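Local coordinates for uncharacterized protein MT2708 (PDB 2FGG) that is of unknown function but belongs to the Rv2632c-like family and folds as a three-stranded antiparallel sheet with one long helix against it, at residues L65-L68 / A69-F73. Residues are numbered along the deposited sequence; the frame is centred on the assembly and turned at random.
Sequences LSDL and ANQLF
Gln71 reaches back with its amide nitrogen to the carboxylate of Asp67, one turn earlier in the long helix 54-83 that lies along the three-stranded antiparallel sheet. This is an i to i+4 side-chain bridge: Gln71 NE2 donates to Asp67 OD1 at 3.2 Å, in a fairly straight bond. The acceptor lies nearly in the amide plane, yet NE2 comes in above the carboxylate, whose plane is turned 60° from that of the amide. Asp67 CG lies anti to the backbone N (chi1 -175°), and Gln71 CG anti to its own carbonyl carbon (chi1 -74°), and these torsions bring the two polar ends together. Strand 35-43 holds both groups a second time: Asp67 OD2 accepts from Val40 N, and Gln71 NE2 also donates to Val38 O. The bridge thus ties helix to strand, and the two N-H donors, Gln71 NE2 and Val40 N, probably help to stabilise the carboxylate's negative charge.

Next to it, Leu68 and Leu72 form an apolar i to i+4 pair, CG of Leu68 lying 4.3 Å from CD1 of Leu72. Both leucines rest on Leu30 and Met37 of the sheet. The helix backbone keeps its i to i+4 bonds here, among them Gln71 N to Asp67 O at 3.0 Å. The same carbonyl oxygen is also approached by the glutamine's methylene, Gln71 CG lying 3.4 Å from Asp67 O.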
# COMPACT_ATOMS: atom_id res chain seq x y z
N LEU A 65 0.88 1.35 2.85
CA LEU A 65 1.34 2.15 1.71
C LEU A 65 2.80 1.88 1.35
O LEU A 65 3.15 1.90 0.18
CB LEU A 65 1.11 3.64 1.97
CG LEU A 65 -0.34 4.13 2.11
CD1 LEU A 65 -0.35 5.61 2.42
CD2 LEU A 65 -1.20 3.83 0.88
N SER A 66 3.63 1.64 2.36
CA SER A 66 5.01 1.20 2.19
C SER A 66 5.07 -0.09 1.42
O SER A 66 5.90 -0.24 0.53
CB SER A 66 5.69 0.93 3.54
OG SER A 66 5.60 2.05 4.38
N ASP A 67 4.22 -1.03 1.80
CA ASP A 67 4.15 -2.33 1.15
C ASP A 67 3.84 -2.12 -0.33
O ASP A 67 4.51 -2.66 -1.19
CB ASP A 67 3.08 -3.19 1.81
CG ASP A 67 3.04 -4.60 1.27
OD1 ASP A 67 4.06 -5.03 0.69
OD2 ASP A 67 2.01 -5.29 1.42
N LEU A 68 2.82 -1.31 -0.60
CA LEU A 68 2.38 -1.09 -1.96
C LEU A 68 3.45 -0.33 -2.74
O LEU A 68 3.71 -0.66 -3.90
CB LEU A 68 1.04 -0.35 -1.96
CG LEU A 68 0.36 -0.04 -3.30
CD1 LEU A 68 0.00 -1.30 -4.07
CD2 LEU A 68 -0.86 0.80 -3.05
N ALA A 69 4.07 0.67 -2.11
CA ALA A 69 5.19 1.39 -2.72
C ALA A 69 6.31 0.43 -3.12
O ALA A 69 6.83 0.51 -4.23
CB ALA A 69 5.71 2.46 -1.80
N ASN A 70 6.66 -0.49 -2.22
CA ASN A 70 7.70 -1.48 -2.47
C ASN A 70 7.35 -2.42 -3.61
O ASN A 70 8.21 -2.82 -4.39
CB ASN A 70 8.01 -2.30 -1.22
CG ASN A 70 8.64 -1.47 -0.11
OD1 ASN A 70 9.33 -0.46 -0.35
ND2 ASN A 70 8.40 -1.89 1.13
N GLN A 71 6.08 -2.79 -3.71
CA GLN A 71 5.61 -3.60 -4.82
C GLN A 71 5.73 -2.82 -6.13
O GLN A 71 6.07 -3.39 -7.16
CB GLN A 71 4.18 -4.04 -4.59
CG GLN A 71 4.03 -5.12 -3.55
CD GLN A 71 2.60 -5.37 -3.21
OE1 GLN A 71 1.79 -5.63 -4.08
NE2 GLN A 71 2.27 -5.27 -1.94
N LEU A 72 5.45 -1.52 -6.07
CA LEU A 72 5.55 -0.68 -7.25
C LEU A 72 7.00 -0.41 -7.66
O LEU A 72 7.29 -0.23 -8.86
CB LEU A 72 4.79 0.63 -7.03
CG LEU A 72 3.26 0.54 -7.13
CD1 LEU A 72 2.62 1.75 -6.51
CD2 LEU A 72 2.83 0.38 -8.58
N PHE A 73 7.91 -0.41 -6.68
CA PHE A 73 9.34 -0.30 -6.95
C PHE A 73 9.85 -1.59 -7.61
O PHE A 73 10.64 -1.55 -8.54
CB PHE A 73 10.14 -0.00 -5.68
CG PHE A 73 10.05 1.43 -5.21
CD1 PHE A 73 10.39 2.49 -6.05
CD2 PHE A 73 9.66 1.73 -3.91
CE1 PHE A 73 10.30 3.81 -5.61
CE2 PHE A 73 9.59 3.04 -3.46
CZ PHE A 73 9.90 4.08 -4.31